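Local coordinates for protein amidohydrolase (Thermotoga maritima, PDB 3OOQ) that probably acts as a hydrolase of the amidohydrolase family, possibly as an allantoinase that opens the ring of allantoin, at residues Leu150-Gly155 with Ala223-His228; His228-Ile233 with Gly252-Lys257; Asn246-His251 with Pro268-Pro273; Leu300-Cys305 with Ala341-Leu346. All blocks are in the same frame, centred on the assembly; numbering follows the deposited sequence.

How the contacts relate
Contacts 1 and 3 are buried pairs of parallel strands in the barrel wall. They are neighbours: strand 223-227 of contact 1 also pairs with strand 247-249 of contact 3. Backbone hydrogen bonds carry both, with side chains packed on either face. Contact 2 continues from them at the strand ends. It shares His228 with contact 1, and there a side-chain pair, a backbone bond and a carboxylate on a backbone N-H join a helix start to a turn. It is buried, partly by a second subunit. Contact 4 is smaller and only partly buried. Its strand 301-303 pairs with strand 269-271 of contact 3, but its two segments share no hydrogen bond and meet through aliphatic carbons.

Contact 1. Residues Leu150-Gly155 with Ala223-His228; sequences LKMAFG and ARMHAH
Strands 150-153 and 223-227 run in parallel in the barrel wall, and Leu150 to Ala153 pair in order with Ala223 to His226. The backbone bonds pass back and forth between them. Arg224 N binds Leu150 O at 2.8 Å, and Met152 N binds Arg224 O. His226 N then binds Met152 O at 2.9 Å, and Phe154 N binds His226 O beyond the end of the first strand. On one face the two selenomethionines lie side by side and point the same way, with Met152 SE 3.8 Å from Met225 CE. The methyl Met152 CE presses on Ala223 CB at 3.5 Å, a tight fit. Phe154 brings the rim of its ring to Met225, with CZ 3.6 Å from Met225 CE. This is the outer face of an amidohydrolase TIM barrel, and helices 172-198 and 230-243 cover it. Lys151, Ala153, Arg224 and His226 point into the barrel. Lys151 CE touches His226 CB at 3.6 Å. Lys151 NZ goes further and hydrogen-bonds Pro119 O and His63 NE2. Arg224 turns its guanidinium away from strand 150-153, to a salt bridge with Glu250 and a bond to Ala62 O. His226 has CG anti to its backbone N (chi1 166°), which sets CG near Ala153 CB. Its ND1 makes a weak, bent bond of 3.4 Å to Phe154 O, which lies at the ring edge near its plane. Active sites of this family lie at this C-terminal end of the barrel strands, so His226 probably lines the pocket.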
loop_
_atom_site.group_PDB
_atom_site.type_symbol
_atom_site.label_atom_id
_atom_site.label_comp_id
_atom_site.label_asym_id
_atom_site.label_seq_id
_atom_site.Cartn_x
_atom_site.Cartn_y
_atom_site.Cartn_z
ATOM N N LEU F 150 31.223 1.186 -20.962
ATOM C CA LEU F 150 30.170 0.599 -20.152
ATOM C C LEU F 150 30.096 1.388 -18.847
ATOM O O LEU F 150 31.040 1.374 -18.052
ATOM C CB LEU F 150 30.428 -0.889 -19.880
ATOM C CG LEU F 150 29.362 -1.616 -19.023
ATOM C CD1 LEU F 150 27.983 -1.448 -19.645
ATOM C CD2 LEU F 150 29.688 -3.105 -18.864
ATOM N N LYS F 151 28.980 2.075 -18.646
ATOM C CA LYS F 151 28.732 2.935 -17.470
ATOM C C LYS F 151 28.446 2.104 -16.229
ATOM O O LYS F 151 27.651 1.167 -16.283
ATOM C CB LYS F 151 27.534 3.858 -17.757
ATOM C CG LYS F 151 27.121 4.817 -16.639
ATOM C CD LYS F 151 28.297 5.718 -16.162
ATOM C CE LYS F 151 27.875 6.734 -15.103
ATOM N NZ LYS F 151 26.910 7.720 -15.676
HETATM N N MSE F 152 29.097 2.460 -15.123
HETATM C CA MSE F 152 28.881 1.820 -13.829
HETATM C C MSE F 152 28.833 2.917 -12.789
HETATM O O MSE F 152 29.284 4.025 -13.060
HETATM C CB MSE F 152 30.008 0.828 -13.500
HETATM C CG MSE F 152 30.099 -0.285 -14.514
HETATM SE SE MSE F 152 31.621 -1.462 -14.244
HETATM C CE MSE F 152 32.004 -1.852 -16.123
ATOM N N ALA F 153 28.273 2.617 -11.616
ATOM C CA ALA F 153 28.084 3.637 -10.573
ATOM C C ALA F 153 28.279 3.102 -9.178
ATOM O O ALA F 153 27.839 1.996 -8.878
ATOM C CB ALA F 153 26.701 4.278 -10.687
ATOM N N PHE F 154 28.910 3.935 -8.344
ATOM C CA PHE F 154 29.255 3.660 -6.955
ATOM C C PHE F 154 28.702 4.787 -6.126
ATOM O O PHE F 154 28.225 5.781 -6.677
ATOM C CB PHE F 154 30.794 3.634 -6.797
ATOM C CG PHE F 154 31.435 2.494 -7.518
ATOM C CD1 PHE F 154 31.693 2.569 -8.890
ATOM C CD2 PHE F 154 31.686 1.311 -6.858
ATOM C CE1 PHE F 154 32.246 1.485 -9.574
ATOM C CE2 PHE F 154 32.235 0.222 -7.535
ATOM C CZ PHE F 154 32.520 0.314 -8.889
ATOM N N GLY F 155 28.752 4.632 -4.805
ATOM C CA GLY F 155 28.379 5.707 -3.891
ATOM C C GLY F 155 26.878 5.771 -3.647
ATOM O O GLY F 155 26.189 4.752 -3.710
ATOM N N ALA F 223 35.460 0.610 -18.902
ATOM C CA ALA F 223 34.468 0.914 -17.892
ATOM C C ALA F 223 34.480 2.424 -17.642
ATOM O O ALA F 223 35.547 3.047 -17.522
ATOM C CB ALA F 223 34.775 0.169 -16.598
ATOM N N ARG F 224 33.287 2.994 -17.549
ATOM C CA ARG F 224 33.142 4.383 -17.192
ATOM C C ARG F 224 32.493 4.404 -15.816
ATOM O O ARG F 224 31.294 4.143 -15.691
ATOM C CB ARG F 224 32.317 5.112 -18.263
ATOM C CG ARG F 224 32.919 5.072 -19.699
ATOM C CD ARG F 224 34.292 5.770 -19.796
ATOM N NE ARG F 224 34.164 7.177 -19.390
ATOM C CZ ARG F 224 33.983 8.204 -20.218
ATOM N NH1 ARG F 224 33.961 8.018 -21.533
ATOM N NH2 ARG F 224 33.817 9.428 -19.730
HETATM N N MSE F 225 33.286 4.715 -14.788
HETATM C CA MSE F 225 32.915 4.432 -13.399
HETATM C C MSE F 225 32.633 5.669 -12.565
HETATM O O MSE F 225 33.554 6.393 -12.181
HETATM C CB MSE F 225 33.983 3.555 -12.734
HETATM C CG MSE F 225 34.075 2.211 -13.414
HETATM SE SE MSE F 225 35.516 1.089 -12.769
HETATM C CE MSE F 225 34.423 -0.272 -11.920
ATOM N N HIS F 226 31.343 5.886 -12.306
ATOM C CA HIS F 226 30.822 7.045 -11.570
ATOM C C HIS F 226 31.193 6.885 -10.094
ATOM O O HIS F 226 30.775 5.907 -9.464
ATOM C CB HIS F 226 29.278 7.102 -11.767
ATOM C CG HIS F 226 28.541 8.012 -10.826
ATOM N ND1 HIS F 226 28.340 7.720 -9.483
ATOM C CD2 HIS F 226 27.910 9.190 -11.047
ATOM C CE1 HIS F 226 27.634 8.690 -8.921
ATOM N NE2 HIS F 226 27.370 9.601 -9.848
ATOM N N ALA F 227 31.968 7.829 -9.559
ATOM C CA ALA F 227 32.359 7.823 -8.144
ATOM C C ALA F 227 32.752 9.200 -7.639
ATOM O O ALA F 227 33.497 9.921 -8.303
ATOM C CB ALA F 227 33.516 6.831 -7.880
ATOM N N HIS F 228 32.282 9.545 -6.441
ATOM C CA HIS F 228 32.547 10.860 -5.862
ATOM C C HIS F 228 33.499 10.755 -4.690
ATOM O O HIS F 228 34.576 11.332 -4.725
ATOM C CB HIS F 228 31.236 11.542 -5.423
ATOM C CG HIS F 228 30.340 11.916 -6.559
ATOM N ND1 HIS F 228 30.603 12.983 -7.394
ATOM C CD2 HIS F 228 29.184 11.363 -7.008
ATOM C CE1 HIS F 228 29.648 13.075 -8.307
ATOM N NE2 HIS F 228 28.776 12.100 -8.097
#

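Contact 2. Residues His228-Ile233 with Gly252-Lys257; sequences HRADDI and GTEAYK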
loop_
_atom_site.group_PDB
_atom_site.type_symbol
_atom_site.label_atom_id
_atom_site.label_comp_id
_atom_site.label_asym_id
_atom_site.label_seq_id
_atom_site.Cartn_x
_atom_site.Cartn_y
_atom_site.Cartn_z
ATOM N N HIS F 228 32.282 9.545 -6.441
ATOM C CA HIS F 228 32.547 10.860 -5.862
ATOM C C HIS F 228 33.499 10.755 -4.690
ATOM O O HIS F 228 34.576 11.332 -4.725
ATOM C CB HIS F 228 31.236 11.542 -5.423
ATOM C CG HIS F 228 30.340 11.916 -6.559
ATOM N ND1 HIS F 228 30.603 12.983 -7.394
ATOM C CD2 HIS F 228 29.184 11.363 -7.008
ATOM C CE1 HIS F 228 29.648 13.075 -8.307
ATOM N NE2 HIS F 228 28.776 12.100 -8.097
ATOM N N ARG F 229 33.090 10.023 -3.650
ATOM C CA ARG F 229 33.882 9.908 -2.436
ATOM C C ARG F 229 35.174 9.116 -2.702
ATOM O O ARG F 229 35.182 8.200 -3.513
ATOM C CB ARG F 229 33.042 9.285 -1.312
ATOM C CG ARG F 229 33.477 9.711 0.087
ATOM C CD ARG F 229 32.466 9.262 1.145
ATOM N NE ARG F 229 32.476 7.810 1.286
ATOM C CZ ARG F 229 31.696 7.115 2.107
ATOM N NH1 ARG F 229 30.810 7.743 2.888
ATOM N NH2 ARG F 229 31.803 5.786 2.151
ATOM N N ALA F 230 36.270 9.486 -2.039
ATOM C CA ALA F 230 37.591 8.908 -2.350
ATOM C C ALA F 230 37.589 7.369 -2.277
ATOM O O ALA F 230 38.181 6.699 -3.139
ATOM C CB ALA F 230 38.704 9.509 -1.426
ATOM N N ASP F 231 36.925 6.825 -1.258
ATOM C CA ASP F 231 36.845 5.373 -1.092
ATOM C C ASP F 231 36.109 4.656 -2.237
ATOM O O ASP F 231 36.502 3.551 -2.610
ATOM C CB ASP F 231 36.268 4.964 0.286
ATOM C CG ASP F 231 34.854 5.509 0.538
ATOM O OD1 ASP F 231 34.546 6.627 0.116
ATOM O OD2 ASP F 231 34.037 4.814 1.167
ATOM N N ASP F 232 35.054 5.278 -2.774
ATOM C CA ASP F 232 34.332 4.702 -3.922
ATOM C C ASP F 232 35.179 4.705 -5.182
ATOM O O ASP F 232 35.094 3.765 -5.968
ATOM C CB ASP F 232 33.029 5.443 -4.218
ATOM C CG ASP F 232 31.959 5.200 -3.160
ATOM O OD1 ASP F 232 31.768 4.035 -2.744
ATOM O OD2 ASP F 232 31.360 6.202 -2.722
ATOM N N ILE F 233 35.966 5.767 -5.391
ATOM C CA ILE F 233 36.941 5.803 -6.499
ATOM C C ILE F 233 37.933 4.646 -6.382
ATOM O O ILE F 233 38.203 3.944 -7.346
ATOM C CB ILE F 233 37.708 7.160 -6.567
ATOM C CG1 ILE F 233 36.750 8.351 -6.742
ATOM C CG2 ILE F 233 38.721 7.151 -7.707
ATOM C CD1 ILE F 233 37.367 9.719 -6.304
ATOM N N GLY F 252 34.649 12.001 -10.070
ATOM C CA GLY F 252 35.865 11.910 -9.249
ATOM C C GLY F 252 36.005 13.090 -8.301
ATOM O O GLY F 252 37.088 13.651 -8.130
ATOM N N THR F 253 34.891 13.449 -7.675
ATOM C CA THR F 253 34.802 14.628 -6.816
ATOM C C THR F 253 35.963 14.742 -5.814
ATOM O O THR F 253 36.513 15.827 -5.643
ATOM C CB THR F 253 33.429 14.649 -6.116
ATOM O OG1 THR F 253 32.423 14.850 -7.113
ATOM C CG2 THR F 253 33.328 15.768 -5.094
ATOM N N GLU F 254 36.346 13.620 -5.189
ATOM C CA GLU F 254 37.442 13.603 -4.224
ATOM C C GLU F 254 38.742 13.016 -4.769
ATOM O O GLU F 254 39.631 12.655 -3.986
ATOM C CB GLU F 254 37.014 12.871 -2.943
ATOM C CG GLU F 254 35.869 13.560 -2.224
ATOM C CD GLU F 254 35.639 13.031 -0.824
ATOM O OE1 GLU F 254 36.139 11.931 -0.485
ATOM O OE2 GLU F 254 34.959 13.743 -0.053
ATOM N N ALA F 255 38.863 12.937 -6.101
ATOM C CA ALA F 255 40.074 12.417 -6.757
ATOM C C ALA F 255 41.331 13.176 -6.314
ATOM O O ALA F 255 42.422 12.597 -6.243
ATOM C CB ALA F 255 39.933 12.443 -8.294
ATOM N N TYR F 256 41.161 14.456 -5.983
ATOM C CA TYR F 256 42.277 15.282 -5.554
ATOM C C TYR F 256 42.925 14.775 -4.260
ATOM O O TYR F 256 44.111 15.015 -4.016
ATOM C CB TYR F 256 41.861 16.754 -5.449
ATOM C CG TYR F 256 40.954 17.097 -4.279
ATOM C CD1 TYR F 256 41.482 17.375 -3.010
ATOM C CD2 TYR F 256 39.568 17.175 -4.450
ATOM C CE1 TYR F 256 40.640 17.701 -1.936
ATOM C CE2 TYR F 256 38.723 17.508 -3.387
ATOM C CZ TYR F 256 39.261 17.764 -2.138
ATOM O OH TYR F 256 38.415 18.103 -1.096
ATOM N N LYS F 257 42.161 14.060 -3.439
ATOM C CA LYS F 257 42.703 13.499 -2.214
ATOM C C LYS F 257 43.604 12.301 -2.508
ATOM O O LYS F 257 44.423 11.935 -1.691
ATOM C CB LYS F 257 41.579 13.112 -1.243
ATOM C CG LYS F 257 40.648 14.255 -0.883
ATOM C CD LYS F 257 39.526 13.809 0.037
ATOM C CE LYS F 257 38.750 15.016 0.533
ATOM N NZ LYS F 257 37.589 14.632 1.394
#
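The His228 ring meets Thr253 at its edge, where ND1 and Thr253 OG1 share a short hydrogen bond of 2.6 Å. OG1 lies near the ring plane, and the bond is nearly straight at 167°. The His251 ring stacks on His228, and the His226 ring meets it at about 90°. The guanidinium of Arg229 is gripped side-on by Asp231. NE binds OD1 at 2.7 Å, close to the guanidinium plane, and NH2 binds OD2 on its syn lone pair. The two hydrogen bonds of this salt bridge fix the rotation of the guanidinium. On the Tyr256 ring, Lys257 CG lies 3.6 Å above one face, offset toward the rim. The backbones are tied where Glu254 N binds His228 O at 2.9 Å. Glu254 CD is anti to CA (chi2 -167°), which carries the carboxylate out toward Ala230. OE1 accepts the N-H of Ala230 at 2.9 Å, on its anti side and tilted out of the carboxylate plane. OE1 also binds Gln100 of the second subunit. Lys257 NZ reaches OE2 in a weak salt bridge and has a second charged partner in Asp285. Ile233 CD1 fits against Ala255 N at 3.6 Å. The contact thus joins the start of helix 230-243, just beyond strand 223-227, to the turn between strand 247-249 and helix 259-264. Helix 290-297 also touches that turn, at Ala255 and Tyr256.

Contact 3. Residues Asn246-His251 with Pro268-Pro273; sequences NLVIEH and PVVVGP
His251, Pro268 and Val270 bury the most surface between these segments. His251 uses the edge of its ring: ND1 donates to Gly272 O at 2.8 Å. The acceptor is in the ring plane, and the donor sits on a carbonyl lone pair. Pro273 CD also lies near ND1, after a cis peptide bond. A water joins His251 O to Gly272 N. An alanine in place of His251 would probably leave Gly272 O without its imidazole donor and open a gap beside Pro273. Pro268 crosses Val248 at about a right angle, with CG 3.8 Å from Val248 CG2. Its carbonyl O takes the N-H of Ile249 at 3.1 Å. Val270 N binds Ile249 O at 2.9 Å, and Val270 O receives a weak bond from His251 N. Val270 has CG2 anti to its carbonyl carbon, and this branch touches Val248 CG1 and Glu250 OE2, at 3.8 and 3.7 Å. A salt bridge to Arg224 holds the Glu250 carboxylate. Further out, the His251 ring meets His63 edge-to-face. This is a parallel strand pair of the TIM barrel. His251 stands at the C-terminal strand ends, where amidohydrolases have their active site, so it probably lines the pocket here too.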
loop_
_atom_site.group_PDB
_atom_site.type_symbol
_atom_site.label_atom_id
_atom_site.label_comp_id
_atom_site.label_asym_id
_atom_site.label_seq_id
_atom_site.Cartn_x
_atom_site.Cartn_y
_atom_site.Cartn_z
ATOM N N ASN F 246 40.045 -1.820 -18.390
ATOM C CA ASN F 246 40.338 -0.388 -18.421
ATOM C C ASN F 246 39.226 0.428 -17.818
ATOM O O ASN F 246 38.057 0.104 -17.997
ATOM C CB ASN F 246 40.574 0.090 -19.854
ATOM C CG ASN F 246 41.803 -0.543 -20.475
ATOM O OD1 ASN F 246 42.779 -0.729 -19.800
ATOM N ND2 ASN F 246 41.737 -0.891 -21.756
ATOM N N LEU F 247 39.592 1.506 -17.133
ATOM C CA LEU F 247 38.591 2.375 -16.534
ATOM C C LEU F 247 38.851 3.840 -16.739
ATOM O O LEU F 247 39.988 4.278 -16.932
ATOM C CB LEU F 247 38.407 2.085 -15.024
ATOM C CG LEU F 247 39.321 2.726 -13.965
ATOM C CD1 LEU F 247 38.626 2.892 -12.640
ATOM C CD2 LEU F 247 40.563 1.884 -13.763
ATOM N N VAL F 248 37.764 4.588 -16.667
ATOM C CA VAL F 248 37.771 6.023 -16.523
ATOM C C VAL F 248 36.927 6.302 -15.279
ATOM O O VAL F 248 35.903 5.663 -15.057
ATOM C CB VAL F 248 37.126 6.705 -17.776
ATOM C CG1 VAL F 248 37.040 8.199 -17.615
ATOM C CG2 VAL F 248 37.907 6.351 -19.076
ATOM N N ILE F 249 37.360 7.247 -14.458
ATOM C CA ILE F 249 36.560 7.688 -13.324
ATOM C C ILE F 249 35.695 8.876 -13.746
ATOM O O ILE F 249 36.223 9.848 -14.307
ATOM C CB ILE F 249 37.463 8.103 -12.159
ATOM C CG1 ILE F 249 38.303 6.913 -11.648
ATOM C CG2 ILE F 249 36.643 8.722 -11.046
ATOM C CD1 ILE F 249 37.483 5.854 -10.856
ATOM N N GLU F 250 34.384 8.789 -13.510
ATOM C CA GLU F 250 33.464 9.885 -13.812
ATOM C C GLU F 250 33.213 10.714 -12.561
ATOM O O GLU F 250 32.987 10.160 -11.482
ATOM C CB GLU F 250 32.111 9.374 -14.335
ATOM C CG GLU F 250 32.148 8.214 -15.297
ATOM C CD GLU F 250 33.032 8.471 -16.509
ATOM O OE1 GLU F 250 33.742 7.523 -16.899
ATOM O OE2 GLU F 250 33.027 9.607 -17.059
ATOM N N HIS F 251 33.218 12.036 -12.735
ATOM C CA HIS F 251 33.096 13.039 -11.654
ATOM C C HIS F 251 34.352 13.096 -10.773
ATOM O O HIS F 251 35.027 14.132 -10.725
ATOM C CB HIS F 251 31.836 12.853 -10.807
ATOM C CG HIS F 251 30.609 12.539 -11.603
ATOM N ND1 HIS F 251 30.016 13.455 -12.449
ATOM C CD2 HIS F 251 29.857 11.413 -11.679
ATOM C CE1 HIS F 251 28.954 12.902 -13.018
ATOM N NE2 HIS F 251 28.832 11.667 -12.563
ATOM N N PRO F 268 42.394 8.076 -15.993
ATOM C CA PRO F 268 41.911 9.409 -16.281
ATOM C C PRO F 268 40.642 9.692 -15.493
ATOM O O PRO F 268 39.966 8.749 -15.029
ATOM C CB PRO F 268 41.607 9.350 -17.779
ATOM C CG PRO F 268 41.239 7.916 -18.019
ATOM C CD PRO F 268 42.098 7.117 -17.079
ATOM N N VAL F 269 40.333 10.981 -15.362
ATOM C CA VAL F 269 39.183 11.446 -14.618
ATOM C C VAL F 269 38.443 12.508 -15.421
ATOM O O VAL F 269 39.030 13.522 -15.806
ATOM C CB VAL F 269 39.569 12.054 -13.267
ATOM C CG1 VAL F 269 38.308 12.403 -12.471
ATOM C CG2 VAL F 269 40.457 11.105 -12.480
ATOM N N VAL F 270 37.163 12.252 -15.688
ATOM C CA VAL F 270 36.273 13.264 -16.246
ATOM C C VAL F 270 35.658 14.024 -15.077
ATOM O O VAL F 270 34.686 13.563 -14.469
ATOM C CB VAL F 270 35.160 12.653 -17.155
ATOM C CG1 VAL F 270 34.373 13.753 -17.821
ATOM C CG2 VAL F 270 35.780 11.760 -18.244
ATOM N N VAL F 271 36.244 15.174 -14.754
ATOM C CA VAL F 271 35.797 15.991 -13.618
ATOM C C VAL F 271 34.546 16.788 -13.996
ATOM O O VAL F 271 34.243 16.966 -15.181
ATOM C CB VAL F 271 36.907 16.933 -13.052
ATOM C CG1 VAL F 271 38.159 16.155 -12.697
ATOM C CG2 VAL F 271 37.269 18.029 -14.053
ATOM N N GLY F 272 33.814 17.238 -12.978
ATOM C CA GLY F 272 32.552 17.927 -13.188
ATOM C C GLY F 272 31.380 16.986 -12.945
ATOM O O GLY F 272 31.571 15.772 -12.839
ATOM N N PRO F 273 30.167 17.546 -12.804
ATOM C CA PRO F 273 29.923 18.996 -12.855
ATOM C C PRO F 273 30.537 19.714 -11.634
ATOM O O PRO F 273 30.541 19.160 -10.540
ATOM C CB PRO F 273 28.395 19.083 -12.816
ATOM C CG PRO F 273 27.987 17.866 -11.929
ATOM C CD PRO F 273 29.002 16.791 -12.286
HETATM O O HOH W 1 34.426 16.577 -10.269
#

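Contact 4. Residues Leu300-Cys305 with Ala341-Leu346; sequences LIALMC and AKILGL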
loop_
_atom_site.group_PDB
_atom_site.type_symbol
_atom_site.label_atom_id
_atom_site.label_comp_id
_atom_site.label_asym_id
_atom_site.label_seq_id
_atom_site.Cartn_x
_atom_site.Cartn_y
_atom_site.Cartn_z
ATOM N N LEU F 300 45.453 12.865 -16.192
ATOM C CA LEU F 300 44.734 13.203 -17.399
ATOM C C LEU F 300 43.231 13.410 -17.106
ATOM O O LEU F 300 42.530 12.486 -16.698
ATOM C CB LEU F 300 44.924 12.118 -18.463
ATOM C CG LEU F 300 44.082 12.333 -19.725
ATOM C CD1 LEU F 300 44.608 13.532 -20.509
ATOM C CD2 LEU F 300 44.077 11.081 -20.580
ATOM N N ILE F 301 42.748 14.629 -17.332
ATOM C CA ILE F 301 41.374 14.972 -17.015
ATOM C C ILE F 301 40.660 15.657 -18.171
ATOM O O ILE F 301 41.304 16.284 -19.043
ATOM C CB ILE F 301 41.268 15.860 -15.730
ATOM C CG1 ILE F 301 41.728 17.305 -16.006
ATOM C CG2 ILE F 301 42.002 15.220 -14.576
ATOM C CD1 ILE F 301 41.558 18.287 -14.812
ATOM N N ALA F 302 39.335 15.491 -18.187
ATOM C CA ALA F 302 38.442 16.261 -19.044
ATOM C C ALA F 302 37.397 16.900 -18.148
ATOM O O ALA F 302 37.176 16.461 -17.008
ATOM C CB ALA F 302 37.750 15.382 -20.075
ATOM N N LEU F 303 36.759 17.934 -18.669
ATOM C CA LEU F 303 35.699 18.615 -17.947
ATOM C C LEU F 303 34.328 18.366 -18.585
ATOM O O LEU F 303 34.134 18.645 -19.777
ATOM C CB LEU F 303 35.992 20.113 -17.859
ATOM C CG LEU F 303 34.977 21.019 -17.147
ATOM C CD1 LEU F 303 34.772 20.628 -15.672
ATOM C CD2 LEU F 303 35.406 22.478 -17.268
HETATM N N MSE F 304 33.382 17.876 -17.771
HETATM C CA MSE F 304 31.991 17.667 -18.194
HETATM C C MSE F 304 31.043 18.688 -17.573
HETATM O O MSE F 304 31.311 19.223 -16.498
HETATM C CB MSE F 304 31.501 16.254 -17.819
HETATM C CG MSE F 304 31.266 16.045 -16.317
HETATM SE SE MSE F 304 30.191 14.465 -15.955
HETATM C CE MSE F 304 31.662 13.223 -15.529
ATOM N N CYS F 305 29.921 18.920 -18.253
ATOM C CA CYS F 305 28.783 19.618 -17.669
ATOM C C CYS F 305 27.869 18.648 -16.927
ATOM O O CYS F 305 27.020 19.074 -16.131
ATOM C CB CYS F 305 27.978 20.311 -18.774
ATOM S SG CYS F 305 28.808 21.772 -19.421
ATOM N N ALA F 341 38.787 14.156 -26.044
ATOM C CA ALA F 341 39.054 13.344 -27.247
ATOM C C ALA F 341 39.923 12.109 -26.934
ATOM O O ALA F 341 39.640 10.987 -27.377
ATOM C CB ALA F 341 39.710 14.192 -28.336
ATOM N N LYS F 342 40.979 12.338 -26.173
ATOM C CA LYS F 342 41.968 11.305 -25.878
ATOM C C LYS F 342 41.341 10.243 -24.947
ATOM O O LYS F 342 41.474 9.046 -25.189
ATOM C CB LYS F 342 43.236 11.963 -25.293
ATOM C CG LYS F 342 44.266 11.044 -24.645
ATOM C CD LYS F 342 45.339 10.628 -25.628
ATOM C CE LYS F 342 46.369 9.677 -25.014
ATOM N NZ LYS F 342 47.516 10.453 -24.460
ATOM N N ILE F 343 40.622 10.689 -23.917
ATOM C CA ILE F 343 39.898 9.781 -23.007
ATOM C C ILE F 343 38.900 8.902 -23.764
ATOM O O ILE F 343 38.703 7.726 -23.421
ATOM C CB ILE F 343 39.233 10.567 -21.846
ATOM C CG1 ILE F 343 40.326 11.157 -20.939
ATOM C CG2 ILE F 343 38.272 9.659 -21.050
ATOM C CD1 ILE F 343 39.873 12.250 -19.980
ATOM N N LEU F 344 38.332 9.448 -24.837
ATOM C CA LEU F 344 37.394 8.715 -25.679
ATOM C C LEU F 344 38.034 7.829 -26.755
ATOM O O LEU F 344 37.323 7.129 -27.475
ATOM C CB LEU F 344 36.392 9.699 -26.315
ATOM C CG LEU F 344 35.514 10.516 -25.352
ATOM C CD1 LEU F 344 34.684 11.620 -26.067
ATOM C CD2 LEU F 344 34.603 9.600 -24.561
ATOM N N GLY F 345 39.366 7.853 -26.860
ATOM C CA GLY F 345 40.085 7.106 -27.902
ATOM C C GLY F 345 39.940 7.706 -29.297
ATOM O O GLY F 345 40.057 7.004 -30.293
ATOM N N LEU F 346 39.739 9.021 -29.371
ATOM C CA LEU F 346 39.371 9.691 -30.612
ATOM C C LEU F 346 40.194 10.958 -30.925
ATOM O O LEU F 346 39.785 11.779 -31.760
ATOM C CB LEU F 346 37.863 10.045 -30.571
ATOM C CG LEU F 346 36.887 8.862 -30.641
ATOM C CD1 LEU F 346 35.467 9.312 -30.286
ATOM C CD2 LEU F 346 36.927 8.166 -32.010
#
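Ile343 makes most of this contact, placing CD1 against the strand and CG1 against Leu300 before it. Its CD1 lies 3.7 Å from Ala302 N and 3.8 Å from Ala302 CB. Its CG1 lies 3.8 Å from Leu300 CD2, where the two side chains slide past each other in opposite directions. Ile343 CD1 is anti to CA (chi2 164°), which carries that methyl to Ala302. Leu300 CD2 also brushes Lys342 CG at 4.1 Å, the two side chains crossing at about a right angle. No hydrogen bond joins the segments. An alanine in place of Ile343 would probably open a gap between strand and helix and leave Leu300 CD2 and Ala302 CB without their main partner here. In the next shell, Asn339 of the same helix binds Ile301 O and ties helix to strand. The helix ends just after Ile343 in a Schellman motif, with Gly345 at positive phi and Leu346 N bound to Ala341 O at 2.8 Å. Ala302 is bonded through its backbone to Val269 and Val271. The contact packs helix 338-343 on a strand of the TIM barrel, near the strand's N-terminal end; Met304, just past its other end, lies beside His63 and His251.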